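Local structure of UDP-4-amino-4,6-dideoxy-N-acetyl-beta-L-altrosamine transaminase (2FNU) at residues E39-F44 with H157-E162; K183-A188 with P247-K252. The protein catalyses the PLP-dependent amino transfer from glutamate to a UDP-linked 4-keto sugar, the second step in making pseudaminic acid for flagellin modification. All coordinates share one frame; numbering follows the deposited sequence.

Contact 1. Residues E39-F44 with H157-E162. With PMP (4'-deoxy-4'-aminopyridoxal-5'-phosphate), chain E.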
loop_
_atom_site.group_PDB
_atom_site.type_symbol
_atom_site.label_atom_id
_atom_site.label_comp_id
_atom_site.label_asym_id
_atom_site.label_seq_id
_atom_site.Cartn_x
_atom_site.Cartn_y
_atom_site.Cartn_z
ATOM N N GLU B 39 -10.298 -16.583 0.200
ATOM C CA GLU B 39 -11.092 -17.795 -0.040
ATOM C C GLU B 39 -12.505 -17.447 -0.488
ATOM O O GLU B 39 -13.044 -18.090 -1.401
ATOM C CB GLU B 39 -11.129 -18.666 1.218
ATOM C CG GLU B 39 -9.782 -19.340 1.488
ATOM C CD GLU B 39 -9.608 -19.878 2.902
ATOM O OE1 GLU B 39 -8.501 -20.377 3.189
ATOM O OE2 GLU B 39 -10.550 -19.804 3.721
ATOM N N ALA B 40 -13.104 -16.431 0.138
ATOM C CA ALA B 40 -14.452 -16.028 -0.236
ATOM C C ALA B 40 -14.500 -15.473 -1.665
ATOM O O ALA B 40 -15.464 -15.687 -2.415
ATOM C CB ALA B 40 -15.012 -15.039 0.783
ATOM N N LEU B 41 -13.448 -14.755 -2.059
ATOM C CA LEU B 41 -13.373 -14.268 -3.437
ATOM C C LEU B 41 -13.287 -15.431 -4.429
ATOM O O LEU B 41 -13.910 -15.391 -5.491
ATOM C CB LEU B 41 -12.185 -13.311 -3.629
ATOM C CG LEU B 41 -12.356 -11.929 -2.973
ATOM C CD1 LEU B 41 -10.989 -11.239 -2.844
ATOM C CD2 LEU B 41 -13.338 -11.052 -3.781
ATOM N N CYS B 42 -12.506 -16.457 -4.092
ATOM C CA CYS B 42 -12.407 -17.617 -4.981
ATOM C C CYS B 42 -13.771 -18.293 -5.120
ATOM O O CYS B 42 -14.130 -18.731 -6.215
ATOM C CB CYS B 42 -11.389 -18.622 -4.436
ATOM S SG CYS B 42 -9.687 -18.003 -4.598
ATOM N N GLU B 43 -14.505 -18.395 -4.017
ATOM C CA GLU B 43 -15.826 -19.039 -4.041
ATOM C C GLU B 43 -16.832 -18.204 -4.839
ATOM O O GLU B 43 -17.604 -18.729 -5.646
ATOM C CB GLU B 43 -16.323 -19.305 -2.627
ATOM C CG GLU B 43 -15.467 -20.353 -1.963
ATOM C CD GLU B 43 -16.139 -21.041 -0.797
ATOM O OE1 GLU B 43 -17.386 -21.157 -0.802
ATOM O OE2 GLU B 43 -15.405 -21.479 0.119
ATOM N N PHE B 44 -16.774 -16.886 -4.660
ATOM C CA PHE B 44 -17.668 -15.989 -5.384
ATOM C C PHE B 44 -17.446 -16.022 -6.893
ATOM O O PHE B 44 -18.404 -16.003 -7.662
ATOM C CB PHE B 44 -17.457 -14.573 -4.831
ATOM C CG PHE B 44 -18.382 -13.522 -5.398
ATOM C CD1 PHE B 44 -19.694 -13.425 -4.980
ATOM C CD2 PHE B 44 -17.902 -12.576 -6.303
ATOM C CE1 PHE B 44 -20.534 -12.436 -5.501
ATOM C CE2 PHE B 44 -18.743 -11.592 -6.822
ATOM C CZ PHE B 44 -20.041 -11.522 -6.409
ATOM N N HIS B 157 -13.536 -2.141 -11.898
ATOM C CA HIS B 157 -14.936 -1.714 -11.777
ATOM C C HIS B 157 -15.925 -2.859 -11.657
ATOM O O HIS B 157 -17.122 -2.611 -11.440
ATOM C CB HIS B 157 -15.380 -0.940 -13.035
ATOM C CG HIS B 157 -14.645 0.342 -13.262
ATOM N ND1 HIS B 157 -15.034 1.247 -14.225
ATOM C CD2 HIS B 157 -13.543 0.865 -12.672
ATOM C CE1 HIS B 157 -14.206 2.280 -14.215
ATOM N NE2 HIS B 157 -13.290 2.075 -13.283
ATOM N N ALA B 158 -15.453 -4.091 -11.846
ATOM C CA ALA B 158 -16.354 -5.139 -12.330
ATOM C C ALA B 158 -16.620 -6.328 -11.416
ATOM O O ALA B 158 -17.084 -7.366 -11.902
ATOM C CB ALA B 158 -15.883 -5.656 -13.705
ATOM N N LEU B 159 -16.365 -6.191 -10.114
ATOM C CA LEU B 159 -16.711 -7.309 -9.227
ATOM C C LEU B 159 -18.222 -7.583 -9.282
ATOM O O LEU B 159 -19.053 -6.707 -8.982
ATOM C CB LEU B 159 -16.255 -7.050 -7.799
ATOM C CG LEU B 159 -16.460 -8.267 -6.879
ATOM C CD1 LEU B 159 -15.408 -9.328 -7.104
ATOM C CD2 LEU B 159 -16.460 -7.790 -5.444
ATOM N N GLY B 160 -18.561 -8.809 -9.671
ATOM C CA GLY B 160 -19.960 -9.198 -9.809
ATOM C C GLY B 160 -20.475 -9.139 -11.239
ATOM O O GLY B 160 -21.531 -9.700 -11.552
ATOM N N SER B 161 -19.751 -8.446 -12.117
ATOM C CA SER B 161 -20.119 -8.422 -13.535
ATOM C C SER B 161 -19.956 -9.791 -14.170
ATOM O O SER B 161 -19.157 -10.605 -13.697
ATOM C CB SER B 161 -19.263 -7.405 -14.301
ATOM O OG SER B 161 -19.468 -6.103 -13.773
ATOM N N GLU B 162 -20.718 -10.013 -15.252
ATOM C CA GLU B 162 -20.733 -11.303 -15.963
ATOM C C GLU B 162 -20.466 -11.165 -17.461
ATOM O O GLU B 162 -20.672 -10.104 -18.071
ATOM C CB GLU B 162 -22.081 -11.999 -15.757
ATOM C CG GLU B 162 -22.300 -12.375 -14.294
ATOM C CD GLU B 162 -23.639 -13.061 -14.020
ATOM O OE1 GLU B 162 -24.404 -13.374 -14.970
ATOM O OE2 GLU B 162 -23.938 -13.267 -12.824
HETATM N N1 PMP E . -8.004 0.727 -12.587
HETATM C C2 PMP E . -9.219 1.340 -12.750
HETATM C C2A PMP E . -10.022 1.034 -13.994
HETATM C C3 PMP E . -9.684 2.216 -11.760
HETATM O O3 PMP E . -10.906 2.813 -11.885
HETATM C C4 PMP E . -8.899 2.488 -10.615
HETATM C C4A PMP E . -9.335 3.496 -9.573
HETATM N N4A PMP E . -10.087 4.592 -10.143
HETATM C C5 PMP E . -7.693 1.799 -10.448
HETATM C C6 PMP E . -7.300 0.882 -11.420
HETATM C C5A PMP E . -6.816 2.005 -9.225
HETATM O O4P PMP E . -7.436 1.317 -8.154
HETATM P P PMP E . -7.095 1.732 -6.631
HETATM O O1P PMP E . -7.823 3.031 -6.381
HETATM O O2P PMP E . -7.683 0.635 -5.796
HETATM O O3P PMP E . -5.602 1.832 -6.466
#
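Phe-44 reaches from helix 32-45 onto the turn that follows strand 150-154 and meets Leu-159 and Gly-160. Its CG lies opposite the backbone N across the first torsion (chi1 -176°), and the side chain leaves the helix toward the turn. One corner of the ring does most of the touching. CE2 is 4.0 Å from Leu-159 CG and 4.0 Å from Gly-160 N. The amide N sits at the ring edge, near the ring plane. The Leu-159 side chain crosses the ring obliquely. It too is extended away from its own N (chi1 -174°), which carries its branch point to Phe-44. Its CD1 also meets Leu-41, whose CD2 lies 4.3 Å away. Leu-41 does not start out toward the turn, and only this CD2 methyl comes into contact with Leu-159.

Residues Ala-158 to Ser-161 form a type II beta turn, closed by the bond from Ser-161 N to Ala-158 O (2.9 Å). Gly-160 has a positive phi, as expected at the third position of such a turn. Leu-243 of helix 233-244 packs on both Leu-41 and Phe-44, and Lys-167 makes a cation-pi contact with Phe-44.

At the start of the same segment, His-157 belongs to the cofactor pocket. Its NE2 is hydrogen-bonded at the ring edge to O3 of the pyridoxamine phosphate, 2.9 Å away, with a bent angle of 141°. Its ND1 is bonded to Ala-131 N, so both ring nitrogens have partners and the imidazole rotation is fixed.

No hydrogen bond joins the two segments. The join is van der Waals contact between Leu-41, Phe-44 and Leu-159, with the Gly-160 backbone at the ring edge, while the polar bonding of His-157 is directed to the cofactor and its surroundings.

Contact 2. Residues K183-A188 with P247-K252. With PMP (4'-deoxy-4'-aminopyridoxal-5'-phosphate), chain E.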
loop_
_atom_site.group_PDB
_atom_site.type_symbol
_atom_site.label_atom_id
_atom_site.label_comp_id
_atom_site.label_asym_id
_atom_site.label_seq_id
_atom_site.Cartn_x
_atom_site.Cartn_y
_atom_site.Cartn_z
ATOM N N LYS B 183 -16.039 1.783 -4.780
ATOM C CA LYS B 183 -16.169 0.647 -5.699
ATOM C C LYS B 183 -17.320 -0.299 -5.326
ATOM O O LYS B 183 -17.982 -0.100 -4.298
ATOM C CB LYS B 183 -14.843 -0.096 -5.797
ATOM C CG LYS B 183 -13.753 0.697 -6.542
ATOM C CD LYS B 183 -14.006 0.773 -8.034
ATOM C CE LYS B 183 -12.808 1.411 -8.752
ATOM N NZ LYS B 183 -13.233 2.356 -9.796
ATOM N N PRO B 184 -17.611 -1.287 -6.185
ATOM C CA PRO B 184 -18.773 -2.151 -5.921
ATOM C C PRO B 184 -18.873 -2.711 -4.503
ATOM O O PRO B 184 -19.972 -2.778 -3.944
ATOM C CB PRO B 184 -18.632 -3.243 -6.985
ATOM C CG PRO B 184 -18.082 -2.461 -8.171
ATOM C CD PRO B 184 -17.015 -1.588 -7.509
ATOM N N ILE B 185 -17.743 -3.130 -3.940
ATOM C CA ILE B 185 -17.652 -3.346 -2.485
ATOM C C ILE B 185 -16.384 -2.648 -2.055
ATOM O O ILE B 185 -15.513 -2.372 -2.892
ATOM C CB ILE B 185 -17.596 -4.833 -2.046
ATOM C CG1 ILE B 185 -16.327 -5.518 -2.571
ATOM C CG2 ILE B 185 -18.905 -5.561 -2.406
ATOM C CD1 ILE B 185 -16.062 -6.916 -1.942
ATOM N N THR B 186 -16.245 -2.399 -0.756
ATOM C CA THR B 186 -15.090 -1.636 -0.288
ATOM C C THR B 186 -14.386 -2.211 0.934
ATOM O O THR B 186 -15.000 -2.877 1.770
ATOM C CB THR B 186 -15.467 -0.169 0.012
ATOM O OG1 THR B 186 -14.270 0.587 0.222
ATOM C CG2 THR B 186 -16.345 -0.061 1.279
ATOM N N THR B 187 -13.090 -1.931 1.002
ATOM C CA THR B 187 -12.272 -2.138 2.196
ATOM C C THR B 187 -11.587 -0.800 2.564
ATOM O O THR B 187 -10.524 -0.809 3.203
ATOM C CB THR B 187 -11.212 -3.243 1.946
ATOM O OG1 THR B 187 -10.336 -2.858 0.870
ATOM C CG2 THR B 187 -11.901 -4.546 1.572
ATOM N N ALA B 188 -12.210 0.319 2.148
ATOM C CA ALA B 188 -11.692 1.704 2.237
ATOM C C ALA B 188 -10.626 1.991 1.179
ATOM O O ALA B 188 -10.798 2.882 0.348
ATOM C CB ALA B 188 -11.190 2.057 3.657
ATOM N N PRO B 247 -24.096 -9.254 -4.148
ATOM C CA PRO B 247 -25.225 -9.291 -5.092
ATOM C C PRO B 247 -26.369 -8.329 -4.738
ATOM O O PRO B 247 -26.970 -7.725 -5.642
ATOM C CB PRO B 247 -25.684 -10.751 -5.024
ATOM C CG PRO B 247 -24.418 -11.505 -4.638
ATOM C CD PRO B 247 -23.810 -10.592 -3.593
ATOM N N PHE B 248 -26.669 -8.199 -3.445
ATOM C CA PHE B 248 -27.677 -7.250 -2.971
ATOM C C PHE B 248 -27.301 -5.816 -3.353
ATOM O O PHE B 248 -28.125 -5.065 -3.889
ATOM C CB PHE B 248 -27.848 -7.388 -1.448
ATOM C CG PHE B 248 -28.702 -6.316 -0.824
ATOM C CD1 PHE B 248 -30.080 -6.467 -0.748
ATOM C CD2 PHE B 248 -28.124 -5.157 -0.307
ATOM C CE1 PHE B 248 -30.879 -5.464 -0.169
ATOM C CE2 PHE B 248 -28.915 -4.154 0.274
ATOM C CZ PHE B 248 -30.293 -4.319 0.335
ATOM N N LEU B 249 -26.056 -5.433 -3.086
ATOM C CA LEU B 249 -25.609 -4.081 -3.397
ATOM C C LEU B 249 -25.665 -3.850 -4.911
ATOM O O LEU B 249 -26.072 -2.783 -5.375
ATOM C CB LEU B 249 -24.174 -3.875 -2.881
ATOM C CG LEU B 249 -24.012 -4.005 -1.359
ATOM C CD1 LEU B 249 -22.533 -4.103 -0.941
ATOM C CD2 LEU B 249 -24.687 -2.832 -0.632
ATOM N N MET B 250 -25.240 -4.855 -5.683
ATOM C CA MET B 250 -25.226 -4.752 -7.138
ATOM C C MET B 250 -26.651 -4.574 -7.663
ATOM O O MET B 250 -26.898 -3.785 -8.595
ATOM C CB MET B 250 -24.571 -5.996 -7.753
ATOM C CG MET B 250 -24.590 -6.012 -9.277
ATOM S SD MET B 250 -23.490 -7.302 -9.891
ATOM C CE MET B 250 -24.572 -8.155 -11.046
ATOM N N GLN B 251 -27.593 -5.292 -7.058
ATOM C CA GLN B 251 -28.987 -5.191 -7.498
ATOM C C GLN B 251 -29.605 -3.831 -7.122
ATOM O O GLN B 251 -30.447 -3.298 -7.862
ATOM C CB GLN B 251 -29.816 -6.368 -6.982
ATOM C CG GLN B 251 -31.301 -6.326 -7.402
ATOM C CD GLN B 251 -31.526 -6.419 -8.923
ATOM O OE1 GLN B 251 -30.685 -6.924 -9.693
ATOM N NE2 GLN B 251 -32.681 -5.926 -9.359
ATOM N N LYS B 252 -29.186 -3.255 -5.991
ATOM C CA LYS B 252 -29.620 -1.893 -5.687
ATOM C C LYS B 252 -29.160 -0.917 -6.758
ATOM O O LYS B 252 -29.928 -0.042 -7.163
ATOM C CB LYS B 252 -29.162 -1.447 -4.300
ATOM C CG LYS B 252 -29.873 -2.190 -3.170
ATOM C CD LYS B 252 -31.324 -1.732 -3.052
ATOM C CE LYS B 252 -32.046 -2.443 -1.913
ATOM N NZ LYS B 252 -33.506 -2.128 -1.900
HETATM N N1 PMP E . -8.004 0.727 -12.587
HETATM C C2 PMP E . -9.219 1.340 -12.750
HETATM C C2A PMP E . -10.022 1.034 -13.994
HETATM C C3 PMP E . -9.684 2.216 -11.760
HETATM O O3 PMP E . -10.906 2.813 -11.885
HETATM C C4 PMP E . -8.899 2.488 -10.615
HETATM C C4A PMP E . -9.335 3.496 -9.573
HETATM N N4A PMP E . -10.087 4.592 -10.143
HETATM C C5 PMP E . -7.693 1.799 -10.448
HETATM C C6 PMP E . -7.300 0.882 -11.420
HETATM C C5A PMP E . -6.816 2.005 -9.225
HETATM O O4P PMP E . -7.436 1.317 -8.154
HETATM P P PMP E . -7.095 1.732 -6.631
HETATM O O1P PMP E . -7.823 3.031 -6.381
HETATM O O2P PMP E . -7.683 0.635 -5.796
HETATM O O3P PMP E . -5.602 1.832 -6.466
#
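Leu-249 of helix 246-264 packs against Pro-184 and Ile-185 in the loop of the cofactor lysine, which lies between two strands of the large PLP-binding sheet. The sheet is that of fold type I PLP enzymes, to which the DegT/DnrJ/EryC1 aminotransferases belong. The leucine starts out toward the loop, and one methyl, CD1, makes the contact. It is 4.2 Å from Ile-185 CG2 and 4.2 Å from Pro-184 O. The side chains of Leu-249 and Ile-185 cross at about a right angle.

Ile-185 uses its short branch here. Its CG1 lies between the backbone N and the carbonyl carbon (chi1 64°), which leaves CG2 anti to that carbon, beside the N, where it meets Leu-249 CD1. The longer branch leads away from the helix. Gln-242 and Leu-243 of helix 233-244 also touch this isoleucine. Pro-184 takes part through its backbone oxygen, which is hydrogen-bonded to Arg-253 on the same helix as Leu-249. This polar bond lies beside the apolar contact.

Thr-186 makes an ST turn, its OG1 accepting from Ala-188 N at 2.8 Å. It also packs on Leu-28 of the second subunit, so the loop extends to the dimer interface.

Lys-183 is the residue that carries the cofactor as an internal aldimine, but it is not attached in this structure. Its chain bends at chi2 and chi4, and NZ donates a hydrogen bond to O3 of the pyridoxamine phosphate at 3.2 Å.

Overall arrangement
Both contacts are buried, and their centres lie about 11 Å apart. Each sets a loop of the cofactor site against a helix, but the helices differ: 32-45 in contact 1, 246-264 in contact 2. Contact 1 buries about twice the surface (139 against 70 Å²) and uses an aromatic ring. Contact 2 is aliphatic, with a backbone carbonyl taking part. Neither has a hydrogen bond across its segments. The two loops touch directly, with Leu-159 CD2 3.6 Å from Ile-185 CD1. Leu-243 of helix 233-244 touches both contacts. Each loop also brings one polar side chain to the same oxygen of the cofactor, and only contact 2 reaches the second subunit.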